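Local atomic coordinates of 2-nitrobenzoate nitroreductase (Pseudomonas fluorescens, PDB entry 4Z85), a protein that reduces 2-nitrobenzoate at its nitro group and probably relies on bound FMN, as expected of a flavoredoxin-family flavoprotein. Residues 86-91 against 136-141; 125-130 against 140-145; 27-32 against 130-135; 94-99 against 117-122. All coordinates share one frame; numbering follows the deposited sequence.

Interaction 1 (86-91 against 136-141)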
# COMPACT_ATOMS: atom_id res chain seq x y z
N GLN A 86 -9.88 -19.19 -2.41
CA GLN A 86 -9.98 -18.38 -3.61
C GLN A 86 -10.67 -17.07 -3.30
O GLN A 86 -11.51 -17.02 -2.40
CB GLN A 86 -10.79 -19.08 -4.70
CG GLN A 86 -10.42 -20.50 -5.02
CD GLN A 86 -11.28 -21.04 -6.15
OE1 GLN A 86 -12.36 -20.52 -6.43
NE2 GLN A 86 -10.79 -22.08 -6.81
N PHE A 87 -10.33 -16.03 -4.05
CA PHE A 87 -11.04 -14.75 -3.96
C PHE A 87 -10.62 -13.82 -5.07
O PHE A 87 -9.64 -14.10 -5.79
CB PHE A 87 -10.84 -14.08 -2.59
CG PHE A 87 -9.40 -13.79 -2.25
CD1 PHE A 87 -8.57 -14.79 -1.75
CD2 PHE A 87 -8.88 -12.51 -2.37
CE1 PHE A 87 -7.25 -14.53 -1.41
CE2 PHE A 87 -7.57 -12.23 -2.03
CZ PHE A 87 -6.75 -13.24 -1.55
N VAL A 88 -11.36 -12.73 -5.24
CA VAL A 88 -11.01 -11.76 -6.26
C VAL A 88 -10.68 -10.43 -5.62
O VAL A 88 -11.42 -9.96 -4.76
CB VAL A 88 -12.14 -11.54 -7.29
CG1 VAL A 88 -11.83 -10.32 -8.20
CG2 VAL A 88 -12.34 -12.79 -8.13
N VAL A 89 -9.57 -9.84 -6.04
CA VAL A 89 -9.30 -8.45 -5.71
C VAL A 89 -9.77 -7.56 -6.86
O VAL A 89 -9.22 -7.58 -7.95
CB VAL A 89 -7.80 -8.21 -5.43
CG1 VAL A 89 -7.53 -6.71 -5.22
CG2 VAL A 89 -7.35 -9.00 -4.20
N ASN A 90 -10.80 -6.76 -6.60
CA ASN A 90 -11.30 -5.82 -7.59
C ASN A 90 -10.68 -4.47 -7.31
O ASN A 90 -10.75 -4.00 -6.17
CB ASN A 90 -12.82 -5.69 -7.53
CG ASN A 90 -13.53 -7.00 -7.74
OD1 ASN A 90 -13.78 -7.40 -8.88
ND2 ASN A 90 -13.85 -7.69 -6.65
N MET A 91 -10.07 -3.89 -8.33
CA MET A 91 -9.47 -2.57 -8.20
C MET A 91 -10.56 -1.52 -8.34
O MET A 91 -11.65 -1.81 -8.86
CB MET A 91 -8.37 -2.36 -9.25
CG MET A 91 -7.26 -3.41 -9.19
SD MET A 91 -6.59 -3.60 -7.51
CE MET A 91 -5.38 -4.87 -7.82
N PRO A 136 -12.54 -1.99 -13.03
CA PRO A 136 -11.58 -1.66 -14.10
C PRO A 136 -10.59 -2.78 -14.34
O PRO A 136 -10.24 -3.10 -15.48
CB PRO A 136 -10.88 -0.40 -13.57
CG PRO A 136 -11.06 -0.46 -12.07
CD PRO A 136 -12.39 -1.12 -11.85
N ILE A 137 -10.11 -3.36 -13.25
CA ILE A 137 -9.12 -4.43 -13.25
C ILE A 137 -9.48 -5.33 -12.10
O ILE A 137 -9.95 -4.86 -11.07
CB ILE A 137 -7.67 -3.90 -13.09
CG1 ILE A 137 -7.30 -2.89 -14.19
CG2 ILE A 137 -6.67 -5.04 -13.09
CD1 ILE A 137 -5.91 -2.29 -14.03
N ALA A 138 -9.28 -6.64 -12.26
CA ALA A 138 -9.49 -7.58 -11.17
C ALA A 138 -8.40 -8.64 -11.16
O ALA A 138 -7.93 -9.07 -12.20
CB ALA A 138 -10.87 -8.23 -11.28
N TRP A 139 -7.96 -9.02 -9.98
CA TRP A 139 -7.03 -10.13 -9.81
C TRP A 139 -7.81 -11.36 -9.38
O TRP A 139 -8.53 -11.33 -8.39
CB TRP A 139 -5.96 -9.82 -8.75
CG TRP A 139 -4.99 -8.73 -9.05
CD1 TRP A 139 -4.81 -8.08 -10.24
CD2 TRP A 139 -4.05 -8.16 -8.14
NE1 TRP A 139 -3.80 -7.15 -10.12
CE2 TRP A 139 -3.32 -7.19 -8.84
CE3 TRP A 139 -3.76 -8.38 -6.78
CZ2 TRP A 139 -2.32 -6.42 -8.23
CZ3 TRP A 139 -2.77 -7.64 -6.18
CH2 TRP A 139 -2.06 -6.67 -6.90
N GLU A 140 -7.69 -12.44 -10.16
CA GLU A 140 -8.17 -13.75 -9.75
C GLU A 140 -7.08 -14.39 -8.90
O GLU A 140 -5.94 -14.62 -9.39
CB GLU A 140 -8.51 -14.61 -10.98
CG GLU A 140 -9.54 -13.93 -11.91
CD GLU A 140 -9.96 -14.81 -13.08
OE1 GLU A 140 -9.39 -15.91 -13.24
OE2 GLU A 140 -10.86 -14.38 -13.84
N CYS A 141 -7.43 -14.67 -7.64
CA CYS A 141 -6.47 -15.05 -6.62
C CYS A 141 -6.77 -16.36 -5.92
O CYS A 141 -7.93 -16.73 -5.70
CB CYS A 141 -6.36 -13.97 -5.55
SG CYS A 141 -6.08 -12.31 -6.20

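Interaction 2 (125-130 against 140-145)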
# COMPACT_ATOMS: atom_id res chain seq x y z
N THR A 125 -12.39 -16.70 -14.68
CA THR A 125 -11.90 -17.74 -15.59
C THR A 125 -11.18 -18.88 -14.87
O THR A 125 -11.44 -20.06 -15.14
CB THR A 125 -10.95 -17.14 -16.64
OG1 THR A 125 -11.68 -16.21 -17.46
CG2 THR A 125 -10.35 -18.21 -17.52
N THR A 126 -10.28 -18.54 -13.95
CA THR A 126 -9.44 -19.54 -13.30
C THR A 126 -9.95 -19.99 -11.93
O THR A 126 -9.40 -20.92 -11.34
CB THR A 126 -8.02 -19.02 -13.10
OG1 THR A 126 -8.05 -17.89 -12.22
CG2 THR A 126 -7.41 -18.61 -14.44
N ILE A 127 -10.97 -19.32 -11.41
CA ILE A 127 -11.47 -19.64 -10.09
C ILE A 127 -12.99 -19.50 -10.05
O ILE A 127 -13.59 -19.04 -11.02
CB ILE A 127 -10.86 -18.74 -8.98
CG1 ILE A 127 -11.08 -17.26 -9.32
CG2 ILE A 127 -9.37 -19.02 -8.79
CD1 ILE A 127 -10.64 -16.33 -8.21
N ASP A 128 -13.59 -19.89 -8.94
CA ASP A 128 -15.04 -19.90 -8.82
C ASP A 128 -15.63 -18.57 -8.37
O ASP A 128 -16.77 -18.24 -8.69
CB ASP A 128 -15.48 -21.00 -7.85
CG ASP A 128 -15.16 -22.39 -8.37
OD1 ASP A 128 -15.26 -22.60 -9.60
OD2 ASP A 128 -14.81 -23.26 -7.55
N VAL A 129 -14.86 -17.80 -7.61
CA VAL A 129 -15.34 -16.51 -7.11
C VAL A 129 -15.42 -15.53 -8.26
O VAL A 129 -14.48 -15.40 -9.04
CB VAL A 129 -14.42 -15.96 -6.00
CG1 VAL A 129 -14.95 -14.62 -5.47
CG2 VAL A 129 -14.30 -16.96 -4.87
N PRO A 130 -16.56 -14.84 -8.40
CA PRO A 130 -16.77 -13.88 -9.48
C PRO A 130 -16.15 -12.52 -9.16
O PRO A 130 -15.93 -12.20 -7.99
CB PRO A 130 -18.29 -13.77 -9.54
CG PRO A 130 -18.71 -13.94 -8.14
CD PRO A 130 -17.76 -14.97 -7.55
N GLU A 140 -7.69 -12.44 -10.16
CA GLU A 140 -8.17 -13.75 -9.75
C GLU A 140 -7.08 -14.39 -8.90
O GLU A 140 -5.94 -14.62 -9.39
CB GLU A 140 -8.51 -14.61 -10.98
CG GLU A 140 -9.54 -13.93 -11.91
CD GLU A 140 -9.96 -14.81 -13.08
OE1 GLU A 140 -9.39 -15.91 -13.24
OE2 GLU A 140 -10.86 -14.38 -13.84
N CYS A 141 -7.43 -14.67 -7.64
CA CYS A 141 -6.47 -15.05 -6.62
C CYS A 141 -6.77 -16.36 -5.92
O CYS A 141 -7.93 -16.73 -5.70
CB CYS A 141 -6.36 -13.97 -5.55
SG CYS A 141 -6.08 -12.31 -6.20
N LYS A 142 -5.68 -17.02 -5.53
CA LYS A 142 -5.74 -18.16 -4.64
C LYS A 142 -5.05 -17.80 -3.34
O LYS A 142 -4.13 -16.98 -3.31
CB LYS A 142 -5.09 -19.38 -5.29
CG LYS A 142 -5.87 -19.86 -6.50
CD LYS A 142 -5.20 -21.07 -7.16
CE LYS A 142 -6.12 -21.77 -8.15
NZ LYS A 142 -5.44 -22.95 -8.79
N LEU A 143 -5.50 -18.42 -2.27
CA LEU A 143 -4.90 -18.21 -0.97
C LEU A 143 -3.51 -18.81 -0.94
O LEU A 143 -3.32 -19.98 -1.24
CB LEU A 143 -5.76 -18.84 0.14
CG LEU A 143 -5.19 -18.65 1.55
CD1 LEU A 143 -5.18 -17.15 1.92
CD2 LEU A 143 -5.95 -19.47 2.58
N TYR A 144 -2.53 -18.00 -0.57
CA TYR A 144 -1.19 -18.50 -0.37
C TYR A 144 -1.01 -18.92 1.08
O TYR A 144 -0.62 -20.06 1.39
CB TYR A 144 -0.16 -17.45 -0.74
CG TYR A 144 1.24 -17.97 -0.84
CD1 TYR A 144 1.69 -18.60 -2.00
CD2 TYR A 144 2.13 -17.85 0.23
CE1 TYR A 144 2.98 -19.06 -2.11
CE2 TYR A 144 3.43 -18.32 0.13
CZ TYR A 144 3.85 -18.93 -1.04
OH TYR A 144 5.14 -19.39 -1.13
N LYS A 145 -1.31 -18.00 2.00
CA LYS A 145 -1.15 -18.31 3.42
C LYS A 145 -1.83 -17.26 4.27
O LYS A 145 -1.84 -16.10 3.91
CB LYS A 145 0.32 -18.40 3.80
CG LYS A 145 0.61 -18.37 5.29
CD LYS A 145 1.69 -19.37 5.64
CE LYS A 145 3.04 -18.70 5.72
NZ LYS A 145 4.11 -19.72 5.93

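Interaction 3 (27-32 against 130-135)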
# COMPACT_ATOMS: atom_id res chain seq x y z
N ILE A 27 -6.66 0.29 -2.85
CA ILE A 27 -7.87 -0.32 -2.27
C ILE A 27 -8.16 -1.66 -2.93
O ILE A 27 -8.34 -1.74 -4.14
CB ILE A 27 -9.08 0.60 -2.42
CG1 ILE A 27 -8.78 1.97 -1.79
CG2 ILE A 27 -10.31 -0.01 -1.74
CD1 ILE A 27 -9.85 3.02 -2.12
N ALA A 28 -8.19 -2.70 -2.11
CA ALA A 28 -8.58 -4.02 -2.59
C ALA A 28 -10.05 -4.23 -2.24
O ALA A 28 -10.40 -4.40 -1.08
CB ALA A 28 -7.72 -5.12 -1.95
N LEU A 29 -10.92 -4.21 -3.25
CA LEU A 29 -12.33 -4.52 -3.01
C LEU A 29 -12.47 -6.02 -3.24
O LEU A 29 -12.52 -6.48 -4.37
CB LEU A 29 -13.23 -3.69 -3.92
CG LEU A 29 -14.74 -3.94 -3.86
CD1 LEU A 29 -15.23 -3.97 -2.42
CD2 LEU A 29 -15.44 -2.84 -4.66
N VAL A 30 -12.47 -6.77 -2.15
CA VAL A 30 -12.41 -8.23 -2.20
C VAL A 30 -13.80 -8.81 -2.33
O VAL A 30 -14.67 -8.55 -1.49
CB VAL A 30 -11.73 -8.78 -0.94
CG1 VAL A 30 -11.71 -10.31 -0.93
CG2 VAL A 30 -10.29 -8.23 -0.84
N THR A 31 -14.01 -9.59 -3.39
CA THR A 31 -15.19 -10.44 -3.48
C THR A 31 -14.82 -11.87 -3.10
O THR A 31 -13.74 -12.38 -3.47
CB THR A 31 -15.86 -10.41 -4.88
OG1 THR A 31 -14.88 -10.52 -5.92
CG2 THR A 31 -16.65 -9.11 -5.07
N SER A 32 -15.71 -12.51 -2.34
CA SER A 32 -15.48 -13.87 -1.86
C SER A 32 -16.83 -14.59 -1.80
O SER A 32 -17.87 -13.95 -1.88
CB SER A 32 -14.79 -13.85 -0.50
OG SER A 32 -15.51 -13.08 0.46
N PRO A 130 -16.56 -14.84 -8.40
CA PRO A 130 -16.77 -13.88 -9.48
C PRO A 130 -16.15 -12.52 -9.16
O PRO A 130 -15.93 -12.20 -7.99
CB PRO A 130 -18.29 -13.77 -9.54
CG PRO A 130 -18.71 -13.94 -8.14
CD PRO A 130 -17.76 -14.97 -7.55
N ARG A 131 -15.90 -11.74 -10.21
CA ARG A 131 -15.46 -10.37 -10.08
C ARG A 131 -16.67 -9.44 -10.17
O ARG A 131 -17.76 -9.86 -10.57
CB ARG A 131 -14.47 -10.01 -11.17
CG ARG A 131 -15.10 -9.93 -12.55
CD ARG A 131 -14.13 -9.39 -13.55
NE ARG A 131 -14.63 -9.45 -14.93
CZ ARG A 131 -15.43 -8.54 -15.48
NH1 ARG A 131 -15.87 -7.51 -14.76
NH2 ARG A 131 -15.81 -8.67 -16.74
N ILE A 132 -16.47 -8.19 -9.79
CA ILE A 132 -17.49 -7.16 -9.94
C ILE A 132 -17.55 -6.74 -11.40
O ILE A 132 -16.52 -6.49 -12.02
CB ILE A 132 -17.19 -5.96 -9.03
CG1 ILE A 132 -17.49 -6.34 -7.58
CG2 ILE A 132 -17.98 -4.72 -9.46
CD1 ILE A 132 -16.92 -5.38 -6.56
N THR A 133 -18.76 -6.71 -11.97
CA THR A 133 -18.89 -6.47 -13.40
C THR A 133 -18.26 -5.15 -13.81
O THR A 133 -17.57 -5.08 -14.83
CB THR A 133 -20.39 -6.51 -13.84
OG1 THR A 133 -20.95 -7.78 -13.50
CG2 THR A 133 -20.51 -6.32 -15.34
N ASP A 134 -18.44 -4.11 -13.01
CA ASP A 134 -17.96 -2.78 -13.39
C ASP A 134 -16.48 -2.50 -13.02
O ASP A 134 -16.01 -1.39 -13.22
CB ASP A 134 -18.84 -1.70 -12.75
CG ASP A 134 -20.15 -1.48 -13.49
OD1 ASP A 134 -20.30 -1.99 -14.62
OD2 ASP A 134 -21.02 -0.78 -12.93
N ALA A 135 -15.76 -3.49 -12.49
CA ALA A 135 -14.38 -3.25 -12.04
C ALA A 135 -13.45 -2.97 -13.20
O ALA A 135 -13.53 -3.61 -14.24
CB ALA A 135 -13.86 -4.45 -11.23

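Interaction 4 (94-99 against 117-122)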
# COMPACT_ATOMS: atom_id res chain seq x y z
N GLU A 94 -13.47 5.38 -10.57
CA GLU A 94 -14.67 6.19 -10.45
C GLU A 94 -15.96 5.38 -10.59
O GLU A 94 -16.94 5.61 -9.86
CB GLU A 94 -14.63 7.31 -11.49
CG GLU A 94 -15.69 8.36 -11.29
CD GLU A 94 -15.75 9.34 -12.45
OE1 GLU A 94 -14.69 9.63 -13.04
OE2 GLU A 94 -16.87 9.81 -12.76
N ARG A 95 -15.95 4.44 -11.52
CA ARG A 95 -17.16 3.68 -11.86
C ARG A 95 -17.73 2.87 -10.69
O ARG A 95 -18.94 2.62 -10.63
CB ARG A 95 -16.88 2.74 -13.04
CG ARG A 95 -18.09 2.00 -13.57
CD ARG A 95 -17.76 1.23 -14.84
NE ARG A 95 -17.49 2.12 -15.97
CZ ARG A 95 -16.28 2.35 -16.46
NH1 ARG A 95 -15.22 1.77 -15.93
NH2 ARG A 95 -16.13 3.18 -17.49
N ILE A 96 -16.87 2.45 -9.77
CA ILE A 96 -17.35 1.66 -8.65
C ILE A 96 -17.04 2.25 -7.28
O ILE A 96 -17.31 1.61 -6.27
CB ILE A 96 -16.80 0.23 -8.69
CG1 ILE A 96 -15.28 0.21 -8.54
CG2 ILE A 96 -17.21 -0.46 -9.99
CD1 ILE A 96 -14.73 -1.20 -8.28
N ALA A 97 -16.51 3.47 -7.23
CA ALA A 97 -16.07 4.04 -5.95
C ALA A 97 -17.18 4.16 -4.90
O ALA A 97 -17.00 3.79 -3.73
CB ALA A 97 -15.45 5.42 -6.20
N GLU A 98 -18.33 4.70 -5.30
CA GLU A 98 -19.41 4.88 -4.32
C GLU A 98 -19.89 3.55 -3.72
O GLU A 98 -20.03 3.41 -2.50
CB GLU A 98 -20.60 5.62 -4.94
CG GLU A 98 -21.72 5.84 -3.94
CD GLU A 98 -21.31 6.71 -2.77
OE1 GLU A 98 -21.50 6.30 -1.61
OE2 GLU A 98 -20.78 7.82 -3.02
N ARG A 99 -20.14 2.58 -4.59
CA ARG A 99 -20.60 1.28 -4.14
C ARG A 99 -19.52 0.60 -3.30
O ARG A 99 -19.81 -0.06 -2.31
CB ARG A 99 -21.01 0.42 -5.33
CG ARG A 99 -22.30 0.89 -5.99
CD ARG A 99 -22.58 0.12 -7.26
NE ARG A 99 -21.72 0.53 -8.37
CZ ARG A 99 -21.67 -0.09 -9.54
NH1 ARG A 99 -22.44 -1.16 -9.77
NH2 ARG A 99 -20.85 0.35 -10.48
N VAL A 117 -25.70 -3.34 -2.33
CA VAL A 117 -25.19 -2.07 -2.87
C VAL A 117 -25.32 -1.97 -4.40
O VAL A 117 -25.07 -0.92 -4.98
CB VAL A 117 -23.70 -1.84 -2.48
CG1 VAL A 117 -23.50 -2.09 -1.00
CG2 VAL A 117 -22.76 -2.70 -3.32
N GLY A 118 -25.72 -3.05 -5.05
CA GLY A 118 -25.98 -2.99 -6.48
C GLY A 118 -24.79 -3.29 -7.37
O GLY A 118 -24.63 -2.70 -8.44
N PHE A 119 -23.94 -4.21 -6.94
CA PHE A 119 -22.88 -4.70 -7.80
C PHE A 119 -23.37 -5.90 -8.60
O PHE A 119 -23.82 -6.89 -8.02
CB PHE A 119 -21.65 -5.12 -6.97
CG PHE A 119 -20.69 -4.00 -6.67
CD1 PHE A 119 -20.34 -3.09 -7.65
CD2 PHE A 119 -20.11 -3.89 -5.42
CE1 PHE A 119 -19.42 -2.07 -7.38
CE2 PHE A 119 -19.21 -2.87 -5.14
CZ PHE A 119 -18.86 -1.97 -6.12
N ASP A 120 -23.27 -5.84 -9.92
CA ASP A 120 -23.44 -7.06 -10.71
C ASP A 120 -22.13 -7.85 -10.70
O ASP A 120 -21.05 -7.27 -10.53
CB ASP A 120 -23.87 -6.74 -12.14
CG ASP A 120 -25.31 -6.25 -12.23
OD1 ASP A 120 -26.19 -6.85 -11.57
OD2 ASP A 120 -25.56 -5.26 -12.95
N LEU A 121 -22.24 -9.16 -10.86
CA LEU A 121 -21.09 -10.05 -10.79
C LEU A 121 -20.87 -10.79 -12.10
O LEU A 121 -21.82 -11.19 -12.79
CB LEU A 121 -21.25 -11.04 -9.64
CG LEU A 121 -21.48 -10.39 -8.27
CD1 LEU A 121 -21.93 -11.42 -7.25
CD2 LEU A 121 -20.19 -9.71 -7.81
N THR A 122 -19.60 -10.96 -12.45
CA THR A 122 -19.19 -11.65 -13.67
C THR A 122 -18.28 -12.81 -13.30
O THR A 122 -17.35 -12.64 -12.52
CB THR A 122 -18.48 -10.70 -14.65
OG1 THR A 122 -19.40 -9.73 -15.14
CG2 THR A 122 -17.89 -11.48 -15.81
O HOH W 1 -21.09 -3.84 -11.35

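Interaction 1 (86-91 against 136-141)
A bend at chi2 of Met91 (-51°) sets SD near the indole of Trp139, and an extended chi3 carries CE onward over the ring. There the methyl lies above the centre of one face, with CE of Met91 3.5 Å from the centroid of the six-membered ring of Trp139, while the sulfur makes an oblique Met-aromatic contact. On the same face of the sheet, CB of Cys141 lies over the centre of one face of the Phe87 ring, 4.1 Å from its centroid, and Cys141 SG reaches the ring obliquely. CG2 of Val89 lies 4.1 Å from this sulfur.

Beneath the side chains runs a regular antiparallel ladder. Phe87 with Cys141 and Val89 with Trp139 are hydrogen-bonded pairs, and Met91 N adds a bond of 2.9 Å to Ile137 O. The intervening non-hydrogen-bonded pairs turn to the other face, where CG1 of Val88 meets CB of Ala138 at 3.8 Å.

An alanine at Trp139 would probably leave Met91 CE without the ring it rests on and Ser21 of the second subunit without its bond from NE1.

Strand 86-90 is flanked by 137-150 and by 28-33, bonded through Val88 to Thr31 and Asn90 to Leu29, while strand 153-165 pairs with the far side of 137-150 in the barrel.

Interaction 2 (125-130 against 140-145)
Ile127 lays its CD1 methyl over the backbone where Glu140 joins Cys141, 3.7 Å from Cys141 N, while CG1 leans on CB of Glu140. Farther along the strand, CG2 of Ile127 meets CG of Lys142 more loosely, at 4.3 Å.

Beside this apolar patch the polar part of the contact is concentrated in one carboxylate. The Glu140 chain is extended beyond CG (chi2 -176°), and its two oxygens are taken by two consecutive amides of the loop. Thr125 N gives its hydrogen to Glu140 OE2 at 2.9 Å, and Thr126 N gives its own to Glu140 OE1 at the same 2.9 Å. Both amides approach from the syn side, each about 30° out of the carboxylate plane.

A third donor comes from the other direction. In Thr126 the hydroxyl stands between the backbone N and the carbonyl carbon (chi1 63°), and OG1 donates to the anti lone pair of Glu140 OE1 over 2.6 Å. OE1 is gripped by two groups of Thr126 while OE2 is held by Thr125 N; together these bonds fix the rotation of the buried carboxylate and would probably favour its charged form. His3 of the second subunit adds a weak bond to OE2.

By accepting from two successive loop amides, this strand carboxylate fastens the connection between strands 121-122 and 131-132 to the outer face of the antiparallel barrel, within a domain of the flavin reductase type, whose members are FMN-binding split barrels.

Interaction 3 (27-32 against 130-135)
Leu29 and Thr31 on barrel strand 28-33 meet Pro130 and Ile132 in a buried contact of side chains with one side-chain-to-backbone bond, where the short strand 131-132 lies across the barrel wall. In that bond Thr31 OG1 donates to Pro130 O at 2.9 Å, in the carbonyl plane. The same hydroxyl also pairs with ND2 of Asn90, whose OD1 takes the N-H of Ile132, and that side chain therefore links both segments from the neighbouring strand 86-90.

The other branch of Thr31 is apolar. With CG2 anti to the carbonyl carbon, it rests on CG1 of Ile132 at 3.8 Å. Ile132 then extends CD1 to CD2 of Leu29, 3.5 Å away, the two side chains crossing at about a right angle.

Arg131 sends its CB away from strand 28-33. Its NH1 bonds Thr133 O at 3.0 Å, with that oxygen in the plane of the guanidinium, and the group also makes a cation-pi contact with Tyr164.

From Ile132 to Ala135 the chain reverses in a type I beta turn, closed by Ala135 N bonding to Ile132 O at 3.1 Å; the turn starts at the end of the second strand of the small antiparallel ribbon 121-122/131-132, which packs against the barrel.

Interaction 4 (94-99 against 117-122)
Arg99, on helix 94-103, comes closest to Val117 (CA to CA 5.8 Å), where Gly118, the first residue to leave helical geometry, follows with a positive phi of 89°. In that conformation a CB would press on the carbonyl O of Val117.

Phe119 then lays a ring face against the arginine. CB of Arg99 sits over the ring, 3.3 Å from CZ of Phe119, and CD adds an off-centre CH-pi contact. A bend at chi3 (-75°) sets NE above and outside the rim of the ring, 3.6 Å from CE1 of Phe119. One face of the guanidinium has CE1 of Phe119 3.6 Å above its plane, offset toward the rim; the two planes are 37° apart and do not stack in parallel. Ile96 approaches differently, with CB at the ring edge, 3.7 Å from CE1 of Phe119.

In its own plane the guanidinium is held at the rim. NH1 of Arg99 donates to Gly118 O at 3.0 Å, and NH2 donates to Arg95 O, also at 3.0 Å, within the helix. Asp134 OD2 forms a salt bridge to the same NH2. An alanine at Arg99 would keep CB on the ring but would probably leave the carbonyls of Gly118 and Arg95 without these donors and Asp134 without this salt bridge.

A water accepts from Asp120 N and, weakly, from NH1. The arrangement pairs a familiar helix ending, a glycine of positive phi, with an arginine from the adjacent helix that bonds the carbonyl of that glycine.

Overall arrangement
Interactions 1 and 3 are buried and adjoin, since strand 28-33 of one pairs with strand 86-90 of the other: interaction 1 is a backbone ladder with sulfur and ring contacts, interaction 3 a meeting of side chains, with Asn90 bonding into both its segments. The centres of interactions 2 and 4 both lie about 14 Å from the centre of the chain, but interaction 2 is only partly buried and interaction 4 is largely buried. Interaction 2 shares Glu140 and Cys141 with interaction 1 and ties a loop to the strand through one carboxylate. Interaction 4 relies on a guanidinium; the salt bridge from Arg99 to Asp134 and the bond from Thr133 N to Asp120 O connect it to interaction 3. Interactions 1, 2 and 4 also touch the second subunit.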